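PDB 2EA3: chymotrypsin from Cellulomonas bogoriensis, which probably cleaves internal peptide bonds of proteins as a chymotrypsin-like serine endopeptidase, the chain being the protease domain of a longer protein. Local coordinates for residues A[94-99]-A[134-139]; A[149-154]-A[162-167]. All coordinates share one frame; numbering follows the deposited sequence.

Contact 1: residues A[94-99]-A[134-139]; sequences VCRSGS and PGDSGG
Asp136 OD1 is a buried carboxylate oxygen held by three partners, the guanidinium of Arg96, the hydroxyl of Thr101 and the backbone N of Glu133, while Thr100 N bonds the other oxygen, OD2. The Arg96 part is a stack, not an end-on pair. The carboxylate lies over one face of the guanidinium, the two planes only 16° apart, with OD1 displaced toward the rim. Arg96 NH1 and Asp136 OD1 are 3.5 Å apart, but no N-H points at the oxygen, so the attraction is one of charge alone. The guanidinium hydrogens serve others: NE goes to Cys131 O, and NH2, weakly, to Thr101 OG1. A bend at chi3 (48°) turns the otherwise extended arginine chain so that its flat end lies under the acid.

Arg96 NH1 also donates to a water, in the guanidinium plane, at 3.3 Å from the water oxygen. The water donates to Ser97 O at 2.8 Å and to Asp136 O at 2.6 Å, bridging strand and loop. Asp136 OD2 lies 3.2 Å from Gly98 C; a side chain on Gly98 would run into it. Gly139 CA makes a C-H...O contact with Ser97 O at 3.5 Å, and a side chain on this glycine would run into that oxygen. Just beyond the strand, Ser99 OG comes within 3.2 Å of Gly135 O, at most a weak bond.

Asp136 to Gly139 form a type II turn, presenting Ser137 OG to His32 NE2, probably as the nucleophile of a Ser-His-Asp triad. An arginine paired with this aspartate, where activated chymotrypsin uses its new N terminus, is consistent with alpha-lytic-like bacterial proteases, and the Gly-Asp-Ser-Gly-Gly loop it contacts corresponds to the one that forms the oxyanion hole in the chymotrypsin fold.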
# COMPACT_ATOMS: atom_id res chain seq x y z
N VAL A 94 14.16 0.69 -2.41
CA VAL A 94 12.76 1.07 -2.26
C VAL A 94 12.51 1.49 -0.82
O VAL A 94 13.22 1.04 0.11
CB VAL A 94 11.82 -0.09 -2.63
CG1 VAL A 94 11.83 -0.33 -4.14
CG2 VAL A 94 12.21 -1.38 -1.85
N CYS A 95 11.53 2.36 -0.64
CA CYS A 95 11.17 2.80 0.71
C CYS A 95 9.68 2.63 0.87
O CYS A 95 8.91 2.87 -0.08
CB CYS A 95 11.51 4.27 0.93
SG CYS A 95 13.26 4.61 0.92
N ARG A 96 9.30 2.26 2.08
CA ARG A 96 7.93 2.00 2.44
C ARG A 96 7.47 3.06 3.45
O ARG A 96 8.24 3.45 4.31
CB ARG A 96 7.85 0.60 3.10
CG ARG A 96 6.40 0.24 3.53
CD ARG A 96 6.35 -0.94 4.51
NE ARG A 96 7.29 -0.83 5.63
CZ ARG A 96 7.19 0.05 6.62
NH1 ARG A 96 6.18 0.91 6.66
NH2 ARG A 96 8.11 0.07 7.59
N SER A 97 6.23 3.52 3.32
CA SER A 97 5.63 4.41 4.29
C SER A 97 4.43 3.69 4.89
O SER A 97 3.57 3.20 4.17
CB SER A 97 5.17 5.69 3.59
OG SER A 97 4.63 6.62 4.50
N GLY A 98 4.37 3.62 6.21
CA GLY A 98 3.27 2.96 6.88
C GLY A 98 3.03 3.60 8.24
O GLY A 98 3.92 4.23 8.81
N SER A 99 1.82 3.44 8.74
CA SER A 99 1.39 4.21 9.92
C SER A 99 1.89 3.66 11.27
O SER A 99 1.70 4.30 12.29
CB SER A 99 -0.13 4.27 9.92
OG SER A 99 -0.65 2.97 10.12
N PRO A 134 2.46 -4.93 11.71
CA PRO A 134 1.04 -4.78 11.47
C PRO A 134 0.61 -3.33 11.73
O PRO A 134 1.04 -2.68 12.73
CB PRO A 134 0.41 -5.75 12.49
CG PRO A 134 1.53 -6.77 12.76
CD PRO A 134 2.74 -5.89 12.79
N GLY A 135 -0.22 -2.84 10.82
CA GLY A 135 -0.59 -1.45 10.77
C GLY A 135 0.00 -0.84 9.52
O GLY A 135 -0.61 0.03 8.92
N ASP A 136 1.20 -1.31 9.13
CA ASP A 136 1.84 -0.82 7.90
C ASP A 136 1.21 -1.39 6.63
O ASP A 136 1.45 -0.87 5.53
CB ASP A 136 3.33 -1.18 7.89
CG ASP A 136 4.13 -0.47 8.97
OD1 ASP A 136 5.15 -1.05 9.39
OD2 ASP A 136 3.76 0.67 9.37
N SER A 137 0.46 -2.48 6.76
CA SER A 137 -0.19 -3.12 5.59
C SER A 137 -0.95 -2.11 4.73
O SER A 137 -1.64 -1.24 5.28
CB SER A 137 -1.22 -4.14 6.10
OG SER A 137 -0.57 -5.31 6.52
N GLY A 138 -0.88 -2.25 3.41
CA GLY A 138 -1.64 -1.39 2.52
C GLY A 138 -0.85 -0.16 2.14
O GLY A 138 -1.21 0.53 1.20
N GLY A 139 0.21 0.12 2.90
CA GLY A 139 1.01 1.34 2.72
C GLY A 139 1.85 1.35 1.45
O GLY A 139 1.97 0.36 0.76
O HOH W 1 3.55 0.49 4.76

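Contact 2: residues A[149-154]-A[162-167]; sequences GVTSGG and GTTFFQ
The Phe166 ring has Val150 C at its edge, near the ring plane, and Thr151 OG1 obliquely placed, 3.1 Å from Phe166 CE2; Arg96 also packs against this ring. The Phe165 ring, projecting from the other side of the sheet, takes Gly153 O at its edge, in plane, with Gly154 CA alongside, while Leu125, Arg127, Ser113 and Val115 pack around it. Phe165 CG is anti to the carbonyl carbon (chi1 -64°), beside Phe165 N, whose nearly straight 2.7 Å bond to Gly153 O brings that oxygen to the ring edge. The antiparallel hairpin carries a classic beta bulge: Ser152 N bonds Phe165 O at 2.9 Å, and Gly153 N adds a weak bond to the same oxygen. An alanine at Phe166 would probably open a gap beside Thr151 and the aliphatic part of Arg96, against which the ring packs. Next along, Thr151 CG2 meets Thr164 CG2 at 3.8 Å. Val150 and Gln167 are joined by a reciprocal pair of backbone bonds, their side chains side by side. Ser152 OG bonds Asp56 OD1 and Tyr117 OH, and Gln167 OE1 takes Asp56 N, contacts that probably help to position Asp56, the likely aspartate of the triad.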
# COMPACT_ATOMS: atom_id res chain seq x y z
N GLY A 149 4.16 -0.58 -5.26
CA GLY A 149 3.32 -1.61 -4.66
C GLY A 149 2.73 -1.16 -3.35
O GLY A 149 3.04 -0.07 -2.87
N VAL A 150 1.87 -1.99 -2.79
CA VAL A 150 1.33 -1.72 -1.47
C VAL A 150 1.72 -2.88 -0.55
O VAL A 150 1.82 -4.03 -0.98
CB VAL A 150 -0.19 -1.52 -1.47
CG1 VAL A 150 -0.56 -0.29 -2.31
CG2 VAL A 150 -0.94 -2.78 -1.98
N THR A 151 1.95 -2.55 0.72
CA THR A 151 2.45 -3.53 1.68
C THR A 151 1.47 -4.69 1.90
O THR A 151 0.30 -4.45 2.20
CB THR A 151 2.72 -2.81 3.03
OG1 THR A 151 3.58 -1.69 2.75
CG2 THR A 151 3.40 -3.75 4.02
N SER A 152 1.93 -5.93 1.72
CA SER A 152 1.07 -7.09 1.96
C SER A 152 1.37 -7.69 3.34
O SER A 152 0.50 -7.75 4.20
CB SER A 152 1.21 -8.13 0.84
OG SER A 152 0.40 -9.27 1.10
N GLY A 153 2.61 -8.11 3.56
CA GLY A 153 2.96 -8.73 4.83
C GLY A 153 4.35 -9.31 4.78
O GLY A 153 5.11 -9.00 3.86
N GLY A 154 4.66 -10.15 5.76
CA GLY A 154 5.99 -10.75 5.80
C GLY A 154 6.35 -11.29 7.16
O GLY A 154 5.50 -11.82 7.89
N GLY A 162 13.50 -7.59 8.93
CA GLY A 162 12.56 -8.59 8.44
C GLY A 162 12.50 -8.62 6.93
O GLY A 162 13.30 -7.96 6.25
N THR A 163 11.55 -9.39 6.42
CA THR A 163 11.30 -9.50 4.98
C THR A 163 9.85 -9.11 4.75
O THR A 163 8.98 -9.63 5.42
CB THR A 163 11.45 -10.96 4.53
OG1 THR A 163 12.75 -11.43 4.89
CG2 THR A 163 11.23 -11.09 3.02
N THR A 164 9.61 -8.19 3.83
CA THR A 164 8.24 -7.72 3.56
C THR A 164 7.91 -7.88 2.08
O THR A 164 8.75 -7.59 1.22
CB THR A 164 8.05 -6.25 3.96
OG1 THR A 164 8.40 -6.09 5.34
CG2 THR A 164 6.59 -5.81 3.78
N PHE A 165 6.69 -8.32 1.81
CA PHE A 165 6.22 -8.57 0.47
C PHE A 165 5.18 -7.54 0.10
O PHE A 165 4.44 -7.08 0.98
CB PHE A 165 5.58 -9.96 0.39
CG PHE A 165 6.55 -11.08 0.66
CD1 PHE A 165 6.86 -11.48 1.96
CD2 PHE A 165 7.17 -11.74 -0.41
CE1 PHE A 165 7.78 -12.54 2.20
CE2 PHE A 165 8.06 -12.78 -0.19
CZ PHE A 165 8.37 -13.18 1.12
N PHE A 166 5.15 -7.16 -1.18
CA PHE A 166 4.27 -6.09 -1.64
C PHE A 166 3.50 -6.56 -2.85
O PHE A 166 4.05 -7.27 -3.72
CB PHE A 166 5.09 -4.83 -2.00
CG PHE A 166 5.81 -4.23 -0.85
CD1 PHE A 166 7.02 -4.77 -0.41
CD2 PHE A 166 5.25 -3.17 -0.14
CE1 PHE A 166 7.68 -4.22 0.68
CE2 PHE A 166 5.92 -2.63 0.97
CZ PHE A 166 7.13 -3.17 1.37
N GLN A 167 2.23 -6.19 -2.90
CA GLN A 167 1.39 -6.38 -4.06
C GLN A 167 1.73 -5.27 -5.07
O GLN A 167 1.59 -4.10 -4.78
CB GLN A 167 -0.09 -6.26 -3.64
CG GLN A 167 -1.08 -6.03 -4.79
CD GLN A 167 -1.22 -7.23 -5.69
OE1 GLN A 167 -1.59 -8.31 -5.25
NE2 GLN A 167 -0.92 -7.05 -6.97

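In the fold
Contacts 1 and 2 belong to one six-stranded barrel, their centres about 8 Å apart, and illustrate how a protease fold builds a site from regular and irregular parts. Both are largely buried, contact 1 nearer the middle of the chain, whereas contact 2 runs out to an exposed glycine. Contact 1 joins a strand to a loop through charge and water; contact 2 joins neighbouring strands through backbone bonds and aromatic packing. They meet directly: Gly138 N lies 2.8 Å from Thr151 O, and Gly139 O lies 2.9 Å from Thr151 N, both probable hydrogen bonds. Residues 149-154 thus border the hairpin partner and the turn carrying Ser137.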